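Local coordinates for Alr4995 protein (Nostoc sp., PDB 6LRF), which probably hydrolyses arginine to ornithine and cyclises ornithine to proline, as a bifunctional arginine dihydrolase and ornithine cyclodeaminase, at residues M9-D18 and H30-W41. Numbering follows the deposited sequence.
Sequences MCPPDHYDVD and HKSSRDRAVEQW
The indole of W41 is clasped between selenomethionine M9 on one face and P11 and P12 on the other. With CG anti to the backbone N (chi1 -172°), it leaves the helix toward residues 9-12. Its CB meets P12 CG, and W41 CG lies 3.4 Å from P12 CD, sitting over the five-membered ring in a CH-pi contact. Farther out, P11 CA covers the six-membered ring, W41 CZ2 lying 3.6 Å from both P11 N and P11 CA, and CH2, the outer corner, reaches P11 CB. Prolines suit here because P12 CD, beside nitrogen, and P11 CA, between nitrogen and carbonyl, carry somewhat polarised C-H bonds. On the opposite face, M9 bends at chi3, laying its methyl CE 3.3 Å from W41 NE1, with SE oblique to the six-membered ring in a Met-aromatic contact. At the edge, NE1 donates in plane to a water 3.2 Å away that also accepts from C10 N. A leucine at W41 would probably leave that water without its indole donor and open a gap between M9 and the prolines.

At the other end, H30 ND1 donates to the syn lone pair of D16 OD2 (3.0 Å), ring and carboxylate nearly coplanar, while H30 N bonds to V17 O at 2.9 Å. In between, small A37 lets the Y15 ring approach the helix.

The contact seats the loop after strand 6-9 on the first turns of helix 34-49 and the loop leading into it. W41 also touches L56 of strand 53-56 and stacks on Y45, and helix 253-256 closes the flank, its E254 carbonyl receiving the Y15 hydroxyl.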
HETATM    1  N   MSE B   9      20.974 -37.352 -41.291  1.00 29.57           N
HETATM    2  CA  MSE B   9      20.971 -35.890 -41.376  1.00 30.13           C
HETATM    3  C   MSE B   9      20.323 -35.420 -42.667  1.00 33.21           C
HETATM    4  O   MSE B   9      19.868 -36.220 -43.474  1.00 31.99           O
HETATM    5  CB  MSE B   9      22.388 -35.327 -41.276  1.00 37.71           C
HETATM    6  CG  MSE B   9      23.061 -35.638 -39.961  1.00 35.68           C
HETATM    7 SE   MSE B   9      24.829 -34.798 -39.716  1.00 63.27          SE
HETATM    8  CE  MSE B   9      24.305 -32.898 -39.734  1.00 45.14           C
ATOM      9  N   CYS B  10      20.260 -34.113 -42.852  1.00 31.41           N
ATOM     10  CA  CYS B  10      19.692 -33.572 -44.067  1.00 31.74           C
ATOM     11  C   CYS B  10      20.328 -32.222 -44.335  1.00 42.75           C
ATOM     12  O   CYS B  10      20.230 -31.306 -43.504  1.00 37.44           O
ATOM     13  CB  CYS B  10      18.173 -33.456 -43.961  1.00 35.40           C
ATOM     14  SG  CYS B  10      17.370 -32.792 -45.424  1.00 38.54           S
ATOM     15  N   PRO B  11      21.009 -32.105 -45.487  1.00 41.54           N
ATOM     16  CA  PRO B  11      21.756 -30.898 -45.850  1.00 42.09           C
ATOM     17  C   PRO B  11      20.853 -29.670 -46.008  1.00 39.47           C
ATOM     18  O   PRO B  11      19.685 -29.792 -46.384  1.00 36.00           O
ATOM     19  CB  PRO B  11      22.423 -31.289 -47.178  1.00 44.17           C
ATOM     20  CG  PRO B  11      21.563 -32.367 -47.731  1.00 43.23           C
ATOM     21  CD  PRO B  11      21.089 -33.138 -46.533  1.00 39.46           C
ATOM     22  N   PRO B  12      21.402 -28.482 -45.706  1.00 44.94           N
ATOM     23  CA  PRO B  12      20.652 -27.221 -45.683  1.00 44.25           C
ATOM     24  C   PRO B  12      20.387 -26.600 -47.050  1.00 44.50           C
ATOM     25  O   PRO B  12      20.372 -25.372 -47.133  1.00 47.63           O
ATOM     26  CB  PRO B  12      21.562 -26.300 -44.862  1.00 45.01           C
ATOM     27  CG  PRO B  12      22.924 -26.834 -45.083  1.00 40.25           C
ATOM     28  CD  PRO B  12      22.776 -28.315 -45.191  1.00 40.46           C
ATOM     29  N   ASP B  13      20.165 -27.414 -48.082  1.00 48.85           N
ATOM     30  CA  ASP B  13      20.015 -26.916 -49.457  1.00 51.03           C
ATOM     31  C   ASP B  13      18.870 -25.902 -49.605  1.00 52.83           C
ATOM     32  O   ASP B  13      18.946 -24.992 -50.436  1.00 50.84           O
ATOM     33  CB  ASP B  13      19.797 -28.083 -50.435  1.00 49.50           C
ATOM     34  CG  ASP B  13      21.073 -28.896 -50.694  1.00 50.34           C
ATOM     35  OD1 ASP B  13      22.065 -28.741 -49.945  1.00 50.30           O
ATOM     36  OD2 ASP B  13      21.078 -29.704 -51.652  1.00 52.66           O
ATOM     37  N   HIS B  14      17.820 -26.054 -48.802  1.00 47.67           N
ATOM     38  CA  HIS B  14      16.679 -25.136 -48.848  1.00 49.50           C
ATOM     39  C   HIS B  14      16.280 -24.671 -47.451  1.00 48.30           C
ATOM     40  O   HIS B  14      15.104 -24.473 -47.150  1.00 47.50           O
ATOM     41  CB  HIS B  14      15.498 -25.796 -49.552  1.00 48.94           C
ATOM     42  CG  HIS B  14      15.856 -26.409 -50.869  1.00 58.45           C
ATOM     43  ND1 HIS B  14      15.609 -27.732 -51.169  1.00 61.48           N
ATOM     44  CD2 HIS B  14      16.461 -25.881 -51.960  1.00 57.59           C
ATOM     45  CE1 HIS B  14      16.038 -27.992 -52.392  1.00 53.92           C
ATOM     46  NE2 HIS B  14      16.562 -26.887 -52.892  1.00 55.01           N
ATOM     47  N   TYR B  15      17.276 -24.497 -46.594  1.00 46.08           N
ATOM     48  CA  TYR B  15      17.020 -24.038 -45.247  1.00 48.50           C
ATOM     49  C   TYR B  15      16.827 -22.533 -45.261  1.00 53.92           C
ATOM     50  O   TYR B  15      17.472 -21.811 -46.025  1.00 51.76           O
ATOM     51  CB  TYR B  15      18.160 -24.437 -44.308  1.00 47.72           C
ATOM     52  CG  TYR B  15      18.069 -23.842 -42.914  1.00 50.84           C
ATOM     53  CD1 TYR B  15      17.129 -24.305 -41.994  1.00 46.31           C
ATOM     54  CD2 TYR B  15      18.934 -22.826 -42.514  1.00 50.20           C
ATOM     55  CE1 TYR B  15      17.051 -23.762 -40.715  1.00 48.53           C
ATOM     56  CE2 TYR B  15      18.867 -22.283 -41.238  1.00 48.59           C
ATOM     57  CZ  TYR B  15      17.922 -22.752 -40.343  1.00 46.65           C
ATOM     58  OH  TYR B  15      17.860 -22.210 -39.076  1.00 42.15           O
ATOM     59  N   ASP B  16      15.925 -22.084 -44.400  1.00 54.61           N
ATOM     60  CA  ASP B  16      15.553 -20.687 -44.291  1.00 60.47           C
ATOM     61  C   ASP B  16      14.709 -20.570 -43.025  1.00 61.51           C
ATOM     62  O   ASP B  16      14.332 -21.588 -42.436  1.00 59.25           O
ATOM     63  CB  ASP B  16      14.772 -20.237 -45.536  1.00 62.22           C
ATOM     64  CG  ASP B  16      14.611 -18.721 -45.630  1.00 72.51           C
ATOM     65  OD1 ASP B  16      15.541 -17.980 -45.221  1.00 67.81           O
ATOM     66  OD2 ASP B  16      13.552 -18.274 -46.132  1.00 74.12           O
ATOM     67  N   VAL B  17      14.423 -19.350 -42.588  1.00 57.83           N
ATOM     68  CA  VAL B  17      13.361 -19.160 -41.617  1.00 53.82           C
ATOM     69  C   VAL B  17      12.174 -18.555 -42.376  1.00 57.92           C
ATOM     70  O   VAL B  17      12.104 -17.345 -42.588  1.00 60.60           O
ATOM     71  CB  VAL B  17      13.816 -18.285 -40.434  1.00 54.53           C
ATOM     72  CG1 VAL B  17      12.692 -18.125 -39.426  1.00 56.82           C
ATOM     73  CG2 VAL B  17      15.034 -18.905 -39.757  1.00 52.73           C
ATOM     74  N   ASP B  18      11.269 -19.426 -42.822  1.00 55.59           N
ATOM     75  CA  ASP B  18      10.110 -19.042 -43.631  1.00 60.43           C
ATOM     76  C   ASP B  18       8.950 -18.457 -42.827  1.00 60.89           C
ATOM     77  O   ASP B  18       8.175 -17.644 -43.336  1.00 61.11           O
ATOM     78  CB  ASP B  18       9.573 -20.253 -44.402  1.00 60.95           C
ATOM     79  CG  ASP B  18      10.478 -20.684 -45.540  1.00 71.33           C
ATOM     80  OD1 ASP B  18      11.245 -19.836 -46.055  1.00 69.11           O
ATOM     81  OD2 ASP B  18      10.402 -21.875 -45.936  1.00 68.55           O
ATOM     82  N   HIS B  30      13.407 -14.778 -43.018  1.00 56.75           N
ATOM     83  CA  HIS B  30      14.211 -14.380 -44.181  1.00 57.06           C
ATOM     84  C   HIS B  30      15.510 -13.660 -43.811  1.00 61.63           C
ATOM     85  O   HIS B  30      16.020 -12.852 -44.585  1.00 65.20           O
ATOM     86  CB  HIS B  30      13.385 -13.500 -45.120  1.00 58.15           C
ATOM     87  CG  HIS B  30      12.200 -14.197 -45.711  1.00 63.16           C
ATOM     88  ND1 HIS B  30      12.205 -15.541 -46.022  1.00 63.76           N
ATOM     89  CD2 HIS B  30      10.969 -13.739 -46.045  1.00 65.84           C
ATOM     90  CE1 HIS B  30      11.031 -15.880 -46.524  1.00 66.88           C
ATOM     91  NE2 HIS B  30      10.262 -14.805 -46.548  1.00 66.43           N
ATOM     92  N   LYS B  31      16.042 -13.968 -42.632  1.00 63.81           N
ATOM     93  CA  LYS B  31      17.293 -13.382 -42.152  1.00 60.46           C
ATOM     94  C   LYS B  31      18.368 -14.461 -42.001  1.00 60.76           C
ATOM     95  O   LYS B  31      19.245 -14.372 -41.138  1.00 58.84           O
ATOM     96  CB  LYS B  31      17.075 -12.660 -40.815  1.00 59.69           C
ATOM     97  CG  LYS B  31      16.845 -11.155 -40.934  1.00 61.46           C
ATOM     98  CD  LYS B  31      16.518 -10.533 -39.587  1.00 56.09           C
ATOM     99  CE  LYS B  31      17.718  -9.781 -39.023  1.00 58.55           C
ATOM    100  NZ  LYS B  31      17.648  -9.626 -37.537  1.00 58.29           N
ATOM    101  N   SER B  32      18.290 -15.480 -42.851  1.00 62.53           N
ATOM    102  CA  SER B  32      19.192 -16.623 -42.761  1.00 64.83           C
ATOM    103  C   SER B  32      20.262 -16.628 -43.856  1.00 63.22           C
ATOM    104  O   SER B  32      19.944 -16.696 -45.045  1.00 65.82           O
ATOM    105  CB  SER B  32      18.394 -17.928 -42.826  1.00 65.51           C
ATOM    106  OG  SER B  32      19.260 -19.049 -42.755  1.00 62.95           O
ATOM    107  N   SER B  33      21.527 -16.561 -43.445  1.00 59.54           N
ATOM    108  CA  SER B  33      22.645 -16.693 -44.373  1.00 60.34           C
ATOM    109  C   SER B  33      22.813 -18.154 -44.769  1.00 60.41           C
ATOM    110  O   SER B  33      23.401 -18.942 -44.020  1.00 54.80           O
ATOM    111  CB  SER B  33      23.943 -16.162 -43.754  1.00 57.80           C
ATOM    112  OG  SER B  33      25.066 -16.536 -44.541  1.00 55.54           O
ATOM    113  N   ARG B  34      22.298 -18.516 -45.940  1.00 54.63           N
ATOM    114  CA  ARG B  34      22.341 -19.905 -46.371  1.00 53.58           C
ATOM    115  C   ARG B  34      23.780 -20.422 -46.478  1.00 60.05           C
ATOM    116  O   ARG B  34      24.045 -21.601 -46.234  1.00 56.87           O
ATOM    117  CB  ARG B  34      21.613 -20.084 -47.706  1.00 51.65           C
ATOM    118  CG  ARG B  34      21.460 -21.546 -48.087  1.00 53.64           C
ATOM    119  CD  ARG B  34      20.638 -21.722 -49.337  1.00 58.69           C
ATOM    120  NE  ARG B  34      19.213 -21.553 -49.077  1.00 65.19           N
ATOM    121  CZ  ARG B  34      18.267 -21.774 -49.986  1.00 67.29           C
ATOM    122  NH1 ARG B  34      16.985 -21.599 -49.679  1.00 65.07           N
ATOM    123  NH2 ARG B  34      18.608 -22.168 -51.206  1.00 64.74           N
ATOM    124  N   ASP B  35      24.718 -19.539 -46.807  1.00 56.08           N
ATOM    125  CA  ASP B  35      26.099 -19.971 -46.987  1.00 57.72           C
ATOM    126  C   ASP B  35      26.837 -20.157 -45.652  1.00 55.55           C
ATOM    127  O   ASP B  35      27.794 -20.930 -45.564  1.00 55.83           O
ATOM    128  CB  ASP B  35      26.835 -18.988 -47.901  1.00 60.37           C
ATOM    129  CG  ASP B  35      26.268 -18.987 -49.319  1.00 63.27           C
ATOM    130  OD1 ASP B  35      26.210 -20.073 -49.935  1.00 62.92           O
ATOM    131  OD2 ASP B  35      25.877 -17.912 -49.819  1.00 66.76           O
ATOM    132  N   ARG B  36      26.385 -19.474 -44.607  1.00 54.72           N
ATOM    133  CA  ARG B  36      26.938 -19.724 -43.277  1.00 60.32           C
ATOM    134  C   ARG B  36      26.285 -20.973 -42.664  1.00 54.25           C
ATOM    135  O   ARG B  36      26.908 -21.699 -41.880  1.00 47.66           O
ATOM    136  CB  ARG B  36      26.747 -18.508 -42.361  1.00 58.69           C
ATOM    137  CG  ARG B  36      27.620 -18.544 -41.114  1.00 57.93           C
ATOM    138  CD  ARG B  36      27.298 -17.403 -40.150  1.00 63.88           C
ATOM    139  NE  ARG B  36      27.699 -16.097 -40.673  1.00 66.95           N
ATOM    140  CZ  ARG B  36      26.851 -15.134 -41.028  1.00 66.75           C
ATOM    141  NH1 ARG B  36      25.541 -15.318 -40.913  1.00 67.10           N
ATOM    142  NH2 ARG B  36      27.314 -13.977 -41.489  1.00 65.06           N
ATOM    143  N   ALA B  37      25.028 -21.210 -43.034  1.00 51.85           N
ATOM    144  CA  ALA B  37      24.300 -22.402 -42.607  1.00 52.14           C
ATOM    145  C   ALA B  37      24.933 -23.654 -43.204  1.00 50.52           C
ATOM    146  O   ALA B  37      25.157 -24.648 -42.500  1.00 47.97           O
ATOM    147  CB  ALA B  37      22.828 -22.302 -43.006  1.00 48.14           C
ATOM    148  N   VAL B  38      25.222 -23.594 -44.505  1.00 52.79           N
ATOM    149  CA  VAL B  38      25.933 -24.665 -45.194  1.00 47.59           C
ATOM    150  C   VAL B  38      27.275 -24.922 -44.528  1.00 48.69           C
ATOM    151  O   VAL B  38      27.648 -26.062 -44.263  1.00 52.37           O
ATOM    152  CB  VAL B  38      26.160 -24.332 -46.682  1.00 51.46           C
ATOM    153  CG1 VAL B  38      27.088 -25.357 -47.327  1.00 43.93           C
ATOM    154  CG2 VAL B  38      24.834 -24.271 -47.419  1.00 47.92           C
ATOM    155  N   GLU B  39      27.987 -23.844 -44.239  1.00 47.69           N
ATOM    156  CA  GLU B  39      29.314 -23.942 -43.659  1.00 49.15           C
ATOM    157  C   GLU B  39      29.289 -24.569 -42.270  1.00 46.44           C
ATOM    158  O   GLU B  39      30.130 -25.409 -41.949  1.00 47.62           O
ATOM    159  CB  GLU B  39      29.958 -22.556 -43.602  1.00 56.53           C
ATOM    160  CG  GLU B  39      31.344 -22.526 -42.990  1.00 64.17           C
ATOM    161  CD  GLU B  39      32.136 -21.308 -43.428  1.00 77.57           C
ATOM    162  OE1 GLU B  39      31.531 -20.217 -43.557  1.00 78.52           O
ATOM    163  OE2 GLU B  39      33.359 -21.442 -43.648  1.00 81.75           O
ATOM    164  N   GLN B  40      28.333 -24.152 -41.444  1.00 50.03           N
ATOM    165  CA  GLN B  40      28.216 -24.674 -40.079  1.00 50.19           C
ATOM    166  C   GLN B  40      27.718 -26.121 -40.086  1.00 43.04           C
ATOM    167  O   GLN B  40      28.220 -26.962 -39.329  1.00 43.12           O
ATOM    168  CB  GLN B  40      27.281 -23.801 -39.241  1.00 42.51           C
ATOM    169  CG  GLN B  40      27.819 -22.420 -38.896  1.00 44.50           C
ATOM    170  CD  GLN B  40      26.780 -21.567 -38.172  1.00 50.17           C
ATOM    171  OE1 GLN B  40      25.596 -21.892 -38.169  1.00 48.61           O
ATOM    172  NE2 GLN B  40      27.222 -20.474 -37.558  1.00 51.80           N
ATOM    173  N   TRP B  41      26.731 -26.395 -40.942  1.00 39.61           N
ATOM    174  CA  TRP B  41      26.208 -27.746 -41.116  1.00 43.92           C
ATOM    175  C   TRP B  41      27.322 -28.711 -41.500  1.00 48.23           C
ATOM    176  O   TRP B  41      27.460 -29.782 -40.899  1.00 46.11           O
ATOM    177  CB  TRP B  41      25.106 -27.776 -42.180  1.00 42.53           C
ATOM    178  CG  TRP B  41      24.395 -29.102 -42.256  1.00 43.77           C
ATOM    179  CD1 TRP B  41      23.274 -29.470 -41.570  1.00 44.68           C
ATOM    180  CD2 TRP B  41      24.765 -30.234 -43.051  1.00 45.32           C
ATOM    181  NE1 TRP B  41      22.919 -30.759 -41.891  1.00 39.76           N
ATOM    182  CE2 TRP B  41      23.817 -31.251 -42.801  1.00 42.15           C
ATOM    183  CE3 TRP B  41      25.808 -30.492 -43.951  1.00 51.02           C
ATOM    184  CZ2 TRP B  41      23.876 -32.504 -43.418  1.00 41.71           C
ATOM    185  CZ3 TRP B  41      25.868 -31.743 -44.565  1.00 47.06           C
ATOM    186  CH2 TRP B  41      24.905 -32.731 -44.293  1.00 44.44           C
TER
HETATM  187  O   HOH W   1      20.650 -32.404 -40.418  1.00 31.51           O